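Local coordinates for hypothetical protein SO2946 (Shewanella oneidensis, PDB 2A5Z), which is of unknown function but binds magnesium and has a jelly-roll fold resembling carbohydrate-binding modules, so it may recognise a carbohydrate, at residues S52-I60 with I81-Q91; Y177-K188 with V199-Y210. All blocks are in the same frame, centred on the assembly; numbering follows the deposited sequence.

Interaction 1 of 2, residues S52-I60 with I81-Q91; sequences SYDFMMHSI and ILSEGNHFGVQ. With MG (magnesium ion), chain F.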
loop_
_atom_site.group_PDB
_atom_site.type_symbol
_atom_site.label_atom_id
_atom_site.label_comp_id
_atom_site.label_asym_id
_atom_site.label_seq_id
_atom_site.Cartn_x
_atom_site.Cartn_y
_atom_site.Cartn_z
ATOM N N SER C 52 -9.733 5.366 -1.864
ATOM C CA SER C 52 -10.327 5.663 -0.567
ATOM C C SER C 52 -9.454 5.119 0.551
ATOM O O SER C 52 -8.701 4.164 0.354
ATOM C CB SER C 52 -11.741 5.085 -0.472
ATOM O OG SER C 52 -11.694 3.677 -0.406
ATOM N N TYR C 53 -9.541 5.746 1.715
ATOM C CA TYR C 53 -8.870 5.231 2.899
ATOM C C TYR C 53 -9.761 5.412 4.132
ATOM O O TYR C 53 -10.383 6.454 4.302
ATOM C CB TYR C 53 -7.478 5.852 3.078
ATOM C CG TYR C 53 -6.755 5.293 4.285
ATOM C CD1 TYR C 53 -6.544 3.913 4.414
ATOM C CD2 TYR C 53 -6.319 6.132 5.313
ATOM C CE1 TYR C 53 -5.909 3.388 5.531
ATOM C CE2 TYR C 53 -5.679 5.614 6.430
ATOM C CZ TYR C 53 -5.480 4.241 6.524
ATOM O OH TYR C 53 -4.865 3.725 7.625
ATOM N N ASP C 54 -9.829 4.374 4.968
ATOM C CA ASP C 54 -10.772 4.307 6.083
ATOM C C ASP C 54 -10.091 4.422 7.456
ATOM O O ASP C 54 -10.716 4.164 8.476
ATOM C CB ASP C 54 -11.583 2.995 6.006
ATOM C CG ASP C 54 -13.008 3.134 6.543
ATOM O OD1 ASP C 54 -13.358 4.179 7.118
ATOM O OD2 ASP C 54 -13.812 2.186 6.383
ATOM N N PHE C 55 -8.808 4.769 7.472
ATOM C CA PHE C 55 -8.089 5.111 8.713
ATOM C C PHE C 55 -8.126 4.048 9.813
ATOM O O PHE C 55 -8.358 4.361 10.974
ATOM C CB PHE C 55 -8.537 6.496 9.223
ATOM C CG PHE C 55 -8.164 7.606 8.293
ATOM C CD1 PHE C 55 -6.957 8.283 8.448
ATOM C CD2 PHE C 55 -8.996 7.940 7.223
ATOM C CE1 PHE C 55 -6.594 9.302 7.569
ATOM C CE2 PHE C 55 -8.648 8.949 6.335
ATOM C CZ PHE C 55 -7.443 9.636 6.503
HETATM N N MSE C 56 -7.866 2.798 9.435
HETATM C CA MSE C 56 -7.802 1.691 10.393
HETATM C C MSE C 56 -6.372 1.240 10.698
HETATM O O MSE C 56 -6.151 0.525 11.673
HETATM C CB MSE C 56 -8.669 0.500 9.928
HETATM C CG MSE C 56 -7.994 -0.444 8.914
HETATM SE SE MSE C 56 -7.820 0.195 7.231
HETATM C CE MSE C 56 -9.425 -0.188 6.567
HETATM N N MSE C 57 -5.412 1.656 9.866
HETATM C CA MSE C 57 -4.017 1.220 10.005
HETATM C C MSE C 57 -3.292 1.935 11.148
HETATM O O MSE C 57 -3.594 3.091 11.474
HETATM C CB MSE C 57 -3.218 1.423 8.702
HETATM C CG MSE C 57 -3.810 0.792 7.434
HETATM SE SE MSE C 57 -2.804 1.126 5.943
HETATM C CE MSE C 57 -1.261 0.395 6.481
ATOM N N HIS C 58 -2.352 1.219 11.761
ATOM C CA HIS C 58 -1.371 1.785 12.691
ATOM C C HIS C 58 -0.695 2.949 11.952
ATOM O O HIS C 58 -0.224 2.772 10.823
ATOM C CB HIS C 58 -0.376 0.672 13.046
ATOM C CG HIS C 58 0.668 1.046 14.055
ATOM N ND1 HIS C 58 0.362 1.547 15.304
ATOM C CD2 HIS C 58 2.018 0.925 14.020
ATOM C CE1 HIS C 58 1.480 1.742 15.984
ATOM N NE2 HIS C 58 2.498 1.367 15.229
ATOM N N SER C 59 -0.687 4.142 12.551
ATOM C CA SER C 59 -0.297 5.339 11.786
ATOM C C SER C 59 1.115 5.882 12.015
ATOM O O SER C 59 1.493 6.880 11.391
ATOM C CB SER C 59 -1.348 6.456 11.889
ATOM O OG SER C 59 -1.565 6.875 13.227
ATOM N N ILE C 60 1.897 5.224 12.875
ATOM C CA ILE C 60 3.319 5.567 13.037
ATOM C C ILE C 60 4.074 5.316 11.739
ATOM O O ILE C 60 4.138 4.175 11.261
ATOM C CB ILE C 60 4.013 4.743 14.145
ATOM C CG1 ILE C 60 3.259 4.855 15.478
ATOM C CG2 ILE C 60 5.505 5.139 14.261
ATOM C CD1 ILE C 60 3.779 5.908 16.443
ATOM N N ILE C 81 -5.789 5.228 16.943
ATOM C CA ILE C 81 -6.926 4.834 16.111
ATOM C C ILE C 81 -8.030 4.253 16.988
ATOM O O ILE C 81 -7.773 3.489 17.924
ATOM C CB ILE C 81 -6.508 3.813 15.007
ATOM C CG1 ILE C 81 -5.402 4.394 14.105
ATOM C CG2 ILE C 81 -7.722 3.347 14.177
ATOM C CD1 ILE C 81 -5.796 5.656 13.317
ATOM N N LEU C 82 -9.259 4.643 16.685
ATOM C CA LEU C 82 -10.422 4.103 17.349
ATOM C C LEU C 82 -11.503 3.830 16.307
ATOM O O LEU C 82 -11.332 4.159 15.129
ATOM C CB LEU C 82 -10.913 5.088 18.421
ATOM C CG LEU C 82 -11.244 6.543 18.068
ATOM C CD1 LEU C 82 -12.643 6.649 17.481
ATOM C CD2 LEU C 82 -11.145 7.410 19.316
ATOM N N SER C 83 -12.597 3.212 16.733
ATOM C CA SER C 83 -13.828 3.204 15.949
ATOM C C SER C 83 -14.970 3.662 16.853
ATOM O O SER C 83 -14.932 3.432 18.060
ATOM C CB SER C 83 -14.117 1.816 15.385
ATOM O OG SER C 83 -13.157 1.445 14.414
ATOM N N GLU C 84 -15.969 4.328 16.280
ATOM C CA GLU C 84 -17.196 4.617 17.031
ATOM C C GLU C 84 -18.467 4.463 16.208
ATOM O O GLU C 84 -18.597 5.020 15.115
ATOM C CB GLU C 84 -17.131 5.972 17.750
ATOM C CG GLU C 84 -17.269 7.194 16.874
ATOM C CD GLU C 84 -17.469 8.458 17.691
ATOM O OE1 GLU C 84 -18.631 8.873 17.885
ATOM O OE2 GLU C 84 -16.462 9.027 18.153
ATOM N N GLY C 85 -19.401 3.685 16.740
ATOM C CA GLY C 85 -20.624 3.354 16.019
ATOM C C GLY C 85 -20.266 2.754 14.678
ATOM O O GLY C 85 -19.499 1.796 14.604
ATOM N N ASN C 86 -20.791 3.347 13.613
ATOM C CA ASN C 86 -20.543 2.857 12.263
ATOM C C ASN C 86 -19.271 3.430 11.642
ATOM O O ASN C 86 -18.912 3.082 10.512
ATOM C CB ASN C 86 -21.752 3.146 11.379
ATOM C CG ASN C 86 -22.874 2.150 11.595
ATOM O OD1 ASN C 86 -22.795 1.006 11.151
ATOM N ND2 ASN C 86 -23.921 2.579 12.284
ATOM N N HIS C 87 -18.590 4.293 12.394
ATOM C CA HIS C 87 -17.357 4.911 11.937
ATOM C C HIS C 87 -16.161 4.012 12.254
ATOM O O HIS C 87 -15.584 4.077 13.338
ATOM C CB HIS C 87 -17.223 6.326 12.526
ATOM C CG HIS C 87 -18.308 7.252 12.066
ATOM N ND1 HIS C 87 -18.288 7.858 10.826
ATOM C CD2 HIS C 87 -19.475 7.618 12.647
ATOM C CE1 HIS C 87 -19.380 8.588 10.679
ATOM N NE2 HIS C 87 -20.120 8.457 11.768
ATOM N N PHE C 88 -15.823 3.158 11.293
ATOM C CA PHE C 88 -14.784 2.144 11.451
ATOM C C PHE C 88 -13.440 2.763 11.107
ATOM O O PHE C 88 -13.237 3.169 9.977
ATOM C CB PHE C 88 -15.074 0.981 10.496
ATOM C CG PHE C 88 -13.996 -0.070 10.445
ATOM C CD1 PHE C 88 -13.862 -1.004 11.471
ATOM C CD2 PHE C 88 -13.139 -0.155 9.354
ATOM C CE1 PHE C 88 -12.876 -1.986 11.418
ATOM C CE2 PHE C 88 -12.146 -1.138 9.292
ATOM C CZ PHE C 88 -12.016 -2.053 10.328
ATOM N N GLY C 89 -12.533 2.821 12.076
ATOM C CA GLY C 89 -11.214 3.393 11.866
ATOM C C GLY C 89 -11.291 4.906 11.852
ATOM O O GLY C 89 -11.706 5.498 10.875
ATOM N N VAL C 90 -10.907 5.533 12.951
ATOM C CA VAL C 90 -10.979 6.986 13.083
ATOM C C VAL C 90 -9.624 7.486 13.568
ATOM O O VAL C 90 -9.085 6.954 14.537
ATOM C CB VAL C 90 -12.076 7.414 14.102
ATOM C CG1 VAL C 90 -12.061 8.944 14.332
ATOM C CG2 VAL C 90 -13.470 6.946 13.645
ATOM N N GLN C 91 -9.083 8.498 12.885
ATOM C CA GLN C 91 -7.825 9.123 13.278
ATOM C C GLN C 91 -8.088 10.478 13.943
ATOM O O GLN C 91 -8.375 11.462 13.248
ATOM C CB GLN C 91 -6.901 9.291 12.056
ATOM C CG GLN C 91 -5.574 9.995 12.338
ATOM C CD GLN C 91 -4.686 9.222 13.282
ATOM O OE1 GLN C 91 -4.696 9.458 14.490
ATOM N NE2 GLN C 91 -3.925 8.283 12.747
HETATM MG MG MG F . -12.646 4.996 8.990
#

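Interaction 2 of 2, residues Y177-K188 with V199-Y210; sequences YALSTSTWYICK and VTLYSDSGTQLY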
loop_
_atom_site.group_PDB
_atom_site.type_symbol
_atom_site.label_atom_id
_atom_site.label_comp_id
_atom_site.label_asym_id
_atom_site.label_seq_id
_atom_site.Cartn_x
_atom_site.Cartn_y
_atom_site.Cartn_z
ATOM N N TYR C 177 -22.026 28.315 8.318
ATOM C CA TYR C 177 -22.876 27.383 9.019
ATOM C C TYR C 177 -22.171 27.060 10.339
ATOM O O TYR C 177 -21.027 26.610 10.333
ATOM C CB TYR C 177 -23.112 26.121 8.173
ATOM C CG TYR C 177 -23.989 25.102 8.861
ATOM C CD1 TYR C 177 -25.374 25.122 8.704
ATOM C CD2 TYR C 177 -23.434 24.134 9.699
ATOM C CE1 TYR C 177 -26.182 24.196 9.353
ATOM C CE2 TYR C 177 -24.228 23.211 10.355
ATOM C CZ TYR C 177 -25.599 23.244 10.177
ATOM O OH TYR C 177 -26.374 22.321 10.843
ATOM N N ALA C 178 -22.839 27.308 11.468
ATOM C CA ALA C 178 -22.239 27.026 12.779
ATOM C C ALA C 178 -22.385 25.548 13.171
ATOM O O ALA C 178 -23.485 24.994 13.186
ATOM C CB ALA C 178 -22.801 27.957 13.856
ATOM N N LEU C 179 -21.252 24.917 13.465
ATOM C CA LEU C 179 -21.205 23.486 13.750
ATOM C C LEU C 179 -21.348 23.199 15.236
ATOM O O LEU C 179 -21.265 24.109 16.060
ATOM C CB LEU C 179 -19.885 22.891 13.243
ATOM C CG LEU C 179 -19.479 23.132 11.790
ATOM C CD1 LEU C 179 -18.010 22.791 11.626
ATOM C CD2 LEU C 179 -20.350 22.335 10.806
ATOM N N SER C 180 -21.562 21.929 15.569
ATOM C CA SER C 180 -21.592 21.487 16.955
ATOM C C SER C 180 -20.339 20.669 17.254
ATOM O O SER C 180 -19.808 20.009 16.362
ATOM C CB SER C 180 -22.848 20.646 17.225
ATOM O OG SER C 180 -24.024 21.448 17.187
ATOM N N THR C 181 -19.873 20.719 18.504
ATOM C CA THR C 181 -18.742 19.899 18.953
ATOM C C THR C 181 -19.116 18.411 18.964
ATOM O O THR C 181 -20.297 18.066 18.981
ATOM C CB THR C 181 -18.238 20.305 20.362
ATOM O OG1 THR C 181 -19.323 20.271 21.303
ATOM C CG2 THR C 181 -17.612 21.692 20.344
ATOM N N SER C 182 -18.104 17.549 18.923
ATOM C CA SER C 182 -18.277 16.084 18.969
ATOM C C SER C 182 -19.411 15.561 18.076
ATOM O O SER C 182 -20.262 14.775 18.515
ATOM C CB SER C 182 -18.474 15.630 20.408
ATOM O OG SER C 182 -17.353 16.014 21.186
ATOM N N THR C 183 -19.415 16.000 16.823
ATOM C CA THR C 183 -20.480 15.637 15.882
ATOM C C THR C 183 -19.880 15.155 14.573
ATOM O O THR C 183 -18.908 15.730 14.085
ATOM C CB THR C 183 -21.426 16.831 15.626
ATOM O OG1 THR C 183 -22.012 17.239 16.867
ATOM C CG2 THR C 183 -22.551 16.470 14.632
ATOM N N TRP C 184 -20.477 14.104 14.011
ATOM C CA TRP C 184 -20.060 13.558 12.722
ATOM C C TRP C 184 -20.743 14.266 11.569
ATOM O O TRP C 184 -21.962 14.455 11.587
ATOM C CB TRP C 184 -20.361 12.058 12.671
ATOM C CG TRP C 184 -19.392 11.271 13.466
ATOM C CD1 TRP C 184 -19.573 10.765 14.728
ATOM C CD2 TRP C 184 -18.065 10.905 13.070
ATOM N NE1 TRP C 184 -18.438 10.099 15.132
ATOM C CE2 TRP C 184 -17.496 10.173 14.137
ATOM C CE3 TRP C 184 -17.303 11.121 11.913
ATOM C CZ2 TRP C 184 -16.194 9.655 14.083
ATOM C CZ3 TRP C 184 -16.007 10.616 11.860
ATOM C CH2 TRP C 184 -15.467 9.885 12.940
ATOM N N TYR C 185 -19.945 14.647 10.571
ATOM C CA TYR C 185 -20.407 15.398 9.400
ATOM C C TYR C 185 -19.863 14.724 8.145
ATOM O O TYR C 185 -18.888 13.972 8.214
ATOM C CB TYR C 185 -19.902 16.852 9.445
ATOM C CG TYR C 185 -20.534 17.721 10.506
ATOM C CD1 TYR C 185 -21.817 18.242 10.333
ATOM C CD2 TYR C 185 -19.852 18.025 11.685
ATOM C CE1 TYR C 185 -22.415 19.035 11.315
ATOM C CE2 TYR C 185 -20.437 18.829 12.676
ATOM C CZ TYR C 185 -21.717 19.327 12.479
ATOM O OH TYR C 185 -22.302 20.120 13.435
ATOM N N ILE C 186 -20.490 14.993 7.004
ATOM C CA ILE C 186 -19.965 14.553 5.709
ATOM C C ILE C 186 -19.813 15.794 4.827
ATOM O O ILE C 186 -20.661 16.686 4.857
ATOM C CB ILE C 186 -20.898 13.497 5.028
ATOM C CG1 ILE C 186 -21.300 12.397 6.020
ATOM C CG2 ILE C 186 -20.240 12.893 3.759
ATOM C CD1 ILE C 186 -22.468 11.526 5.570
ATOM N N CYS C 187 -18.707 15.882 4.091
ATOM C CA CYS C 187 -18.536 16.942 3.107
ATOM C C CYS C 187 -18.148 16.361 1.752
ATOM O O CYS C 187 -17.235 15.529 1.654
ATOM C CB CYS C 187 -17.497 17.980 3.556
ATOM S SG CYS C 187 -17.107 19.232 2.286
ATOM N N LYS C 188 -18.862 16.799 0.721
ATOM C CA LYS C 188 -18.488 16.518 -0.652
ATOM C C LYS C 188 -17.982 17.792 -1.335
ATOM O O LYS C 188 -18.628 18.843 -1.292
ATOM C CB LYS C 188 -19.660 15.899 -1.416
ATOM C CG LYS C 188 -19.349 15.530 -2.866
ATOM C CD LYS C 188 -20.268 14.424 -3.369
ATOM C CE LYS C 188 -21.733 14.813 -3.325
ATOM N NZ LYS C 188 -22.517 13.910 -4.201
ATOM N N VAL C 199 -19.096 22.872 -2.761
ATOM C CA VAL C 199 -18.980 22.076 -1.533
ATOM C C VAL C 199 -20.339 21.910 -0.877
ATOM O O VAL C 199 -21.151 22.841 -0.854
ATOM C CB VAL C 199 -17.973 22.651 -0.483
ATOM C CG1 VAL C 199 -16.536 22.387 -0.914
ATOM C CG2 VAL C 199 -18.213 24.133 -0.227
ATOM N N THR C 200 -20.581 20.715 -0.352
ATOM C CA THR C 200 -21.821 20.433 0.357
ATOM C C THR C 200 -21.505 19.748 1.668
ATOM O O THR C 200 -20.766 18.757 1.695
ATOM C CB THR C 200 -22.770 19.563 -0.486
ATOM O OG1 THR C 200 -22.983 20.196 -1.748
ATOM C CG2 THR C 200 -24.115 19.385 0.213
ATOM N N LEU C 201 -22.052 20.297 2.747
ATOM C CA LEU C 201 -21.957 19.698 4.073
ATOM C C LEU C 201 -23.264 18.978 4.424
ATOM O O LEU C 201 -24.358 19.508 4.207
ATOM C CB LEU C 201 -21.637 20.775 5.111
ATOM C CG LEU C 201 -21.512 20.400 6.582
ATOM C CD1 LEU C 201 -20.164 19.721 6.886
ATOM C CD2 LEU C 201 -21.713 21.653 7.430
ATOM N N TYR C 202 -23.138 17.759 4.942
ATOM C CA TYR C 202 -24.274 16.933 5.320
ATOM C C TYR C 202 -24.163 16.529 6.785
ATOM O O TYR C 202 -23.071 16.546 7.379
ATOM C CB TYR C 202 -24.334 15.645 4.484
ATOM C CG TYR C 202 -24.214 15.805 2.984
ATOM C CD1 TYR C 202 -25.352 15.794 2.169
ATOM C CD2 TYR C 202 -22.966 15.928 2.374
ATOM C CE1 TYR C 202 -25.253 15.912 0.779
ATOM C CE2 TYR C 202 -22.849 16.061 0.979
ATOM C CZ TYR C 202 -23.998 16.050 0.192
ATOM O OH TYR C 202 -23.892 16.184 -1.171
ATOM N N SER C 203 -25.296 16.137 7.358
ATOM C CA SER C 203 -25.304 15.477 8.656
ATOM C C SER C 203 -24.793 14.042 8.475
ATOM O O SER C 203 -24.603 13.576 7.339
ATOM C CB SER C 203 -26.725 15.453 9.212
ATOM O OG SER C 203 -27.499 14.501 8.506
ATOM N N ASP C 204 -24.596 13.334 9.585
ATOM C CA ASP C 204 -24.116 11.948 9.539
ATOM C C ASP C 204 -25.110 10.972 8.883
ATOM O O ASP C 204 -24.739 9.850 8.538
ATOM C CB ASP C 204 -23.730 11.460 10.942
ATOM C CG ASP C 204 -22.702 10.337 10.910
ATOM O OD1 ASP C 204 -21.979 10.210 9.893
ATOM O OD2 ASP C 204 -22.597 9.597 11.915
ATOM N N SER C 205 -26.360 11.396 8.706
ATOM C CA SER C 205 -27.339 10.587 7.972
ATOM C C SER C 205 -27.532 11.032 6.509
ATOM O O SER C 205 -28.442 10.556 5.828
ATOM C CB SER C 205 -28.674 10.532 8.720
ATOM O OG SER C 205 -29.165 11.831 8.968
ATOM N N GLY C 206 -26.666 11.930 6.036
ATOM C CA GLY C 206 -26.673 12.373 4.639
ATOM C C GLY C 206 -27.675 13.465 4.301
ATOM O O GLY C 206 -27.946 13.720 3.131
ATOM N N THR C 207 -28.224 14.116 5.324
ATOM C CA THR C 207 -29.151 15.229 5.127
ATOM C C THR C 207 -28.365 16.501 4.815
ATOM O O THR C 207 -27.445 16.846 5.544
ATOM C CB THR C 207 -30.035 15.423 6.382
ATOM O OG1 THR C 207 -30.764 14.218 6.619
ATOM C CG2 THR C 207 -31.028 16.570 6.196
ATOM N N GLN C 208 -28.712 17.191 3.729
ATOM C CA GLN C 208 -27.962 18.390 3.357
ATOM C C GLN C 208 -28.175 19.512 4.371
ATOM O O GLN C 208 -29.305 19.852 4.708
ATOM C CB GLN C 208 -28.276 18.868 1.936
ATOM C CG GLN C 208 -27.452 20.094 1.530
ATOM C CD GLN C 208 -27.547 20.424 0.061
ATOM O OE1 GLN C 208 -27.355 19.562 -0.802
ATOM N NE2 GLN C 208 -27.836 21.681 -0.237
ATOM N N LEU C 209 -27.063 20.070 4.842
ATOM C CA LEU C 209 -27.060 21.119 5.862
ATOM C C LEU C 209 -26.634 22.464 5.283
ATOM O O LEU C 209 -27.109 23.517 5.717
ATOM C CB LEU C 209 -26.107 20.738 7.008
ATOM C CG LEU C 209 -26.481 19.566 7.924
ATOM C CD1 LEU C 209 -25.382 19.347 8.984
ATOM C CD2 LEU C 209 -27.839 19.791 8.578
ATOM N N TYR C 210 -25.724 22.422 4.309
ATOM C CA TYR C 210 -25.125 23.629 3.765
ATOM C C TYR C 210 -24.528 23.298 2.404
ATOM O O TYR C 210 -24.009 22.201 2.216
ATOM C CB TYR C 210 -24.018 24.105 4.716
ATOM C CG TYR C 210 -23.213 25.290 4.234
ATOM C CD1 TYR C 210 -23.637 26.593 4.490
ATOM C CD2 TYR C 210 -22.013 25.108 3.527
ATOM C CE1 TYR C 210 -22.894 27.692 4.054
ATOM C CE2 TYR C 210 -21.257 26.200 3.091
ATOM C CZ TYR C 210 -21.707 27.489 3.358
ATOM O OH TYR C 210 -20.973 28.574 2.935
HETATM O O HOH W 1 -24.515 15.040 12.035
HETATM O O HOH W 2 -19.587 11.266 9.028
HETATM O O HOH W 3 -20.961 19.169 -3.550
#

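Interaction 1 of 2, residues S52-I60 with I81-Q91
The chain leaving strand 48-53 passes the corner at Gly89 with the CA atoms of Met56 and Gly89 4.1 Å apart, close enough for backbone carbonyls of the two segments to share a magnesium ion. Asp54 grips the metal twice, through its backbone O and, at 2.2 Å, through OD1; the O atoms of Phe88 and Gly89 bind from the other segment. Asp54 O and Gly89 O, both acceptors, come within 2.9 Å of each other, a proximity that the shared cation accounts for. With CG anti to the backbone N (chi1 174°), the Phe88 ring swings toward Asp54 and Met56. The Asp54 carboxylate, its plane 69° from the ring, reaches the ring edge through OD2, which also forms a salt bridge to Arg259 of the second subunit; farther round, Phe88 CE2 meets CB of Met56 at 3.9 Å. Ile81 lays CG2 3.4 Å from Phe55 O and CG1 against Met57 O, an aliphatic flank beside the loop carbonyls. CB of Gln91 abuts CD1 of Phe55 at 3.7 Å, while one face of the Phe55 ring lies over CD2 of Tyr53. The Tyr53 hydroxyl accepts a hydrogen bond from Met57 N. Gly89 N donates to Ser83 OG at 2.8 Å, linking the corner back to strand 82-84. Asp247 completes the metal site from strand 245-254, on which Phe55 also packs, and strand 68-73 borders Tyr53 and Phe55.

Interaction 2 of 2, residues Y177-K188 with V199-Y210
Ile186 and Tyr202 form an antiparallel hydrogen-bonded pair, with Tyr202 N to Ile186 O at 2.7 Å, and Lys188 and Thr200 form the next, so that four backbone hydrogen bonds join strand 184-188 to strand 199-203. Between them lies the non-hydrogen-bonded pair Cys187-Leu201, where Cys187 CA sends a CA-H...O contact to Thr200 O. Near the turn, water takes over: one molecule links Trp184 O to Asp204 N, and a second donates to both Tyr185 O and Asp204 OD1. These strands are the arms of a beta hairpin in the six-stranded antiparallel sheet of the jelly roll. Beyond the type I turn from Ser203 to Gly206, the chain returns as edge strand 208-213, and Leu209 and Tyr210 both face Leu201 in a classic beta bulge, their N atoms sharing its carbonyl O. Apolar contacts gather around Leu201, whose CD2 lies 3.7 Å from Leu179 CD2 and also touches Tyr177, while CD1 meets CB of Tyr185. Leu209 sets CB over one face of the Tyr177 ring and brings CD1 to the edge of Tyr185, 3.8 Å from CE1. Tyr185 OH accepts a hydrogen bond from Ser180 N. On the sheet face bearing Ile186, Lys188 and Tyr202, the lysine chain, bent at chi3 (60°), carries CE to within 3.3 Å of Tyr202 OH; Lys188 NZ hydrogen-bonds to Val262 O of the second subunit. Tyr202 also presents its edge to Lys188 CB, with Thr200 CG2 over one face. Among polar side chains, the Asp204 carboxylate runs beside Trp184 in the same direction, its CG 3.4 Å from Trp184 CB, while Asp204 OD2 and Trp184 NE1 are taken up by hydrogen bonds to His87 and Glu84.

Following the chain from the N terminus, strand 48-53 runs into the loop that meets 81-91, so interaction 1 closes first, around an excursion that includes strands 68-73 and 77-78. Interaction 2 comes later, in series, without nesting or crossing: its segments, 11 residues apart, bring together the arms of hairpin 184-191 and 197-203, and residues 177-179, at the end of strand 169-178 of the larger sheet, meet strands 197-203 and 208-213 of the six-stranded one. The centres of the two interactions lie 19 Å apart, yet the 84-87 turn meets the Trp184-Asp204 end of the hairpin, with Val90 packed on the indole. Both touch the second subunit.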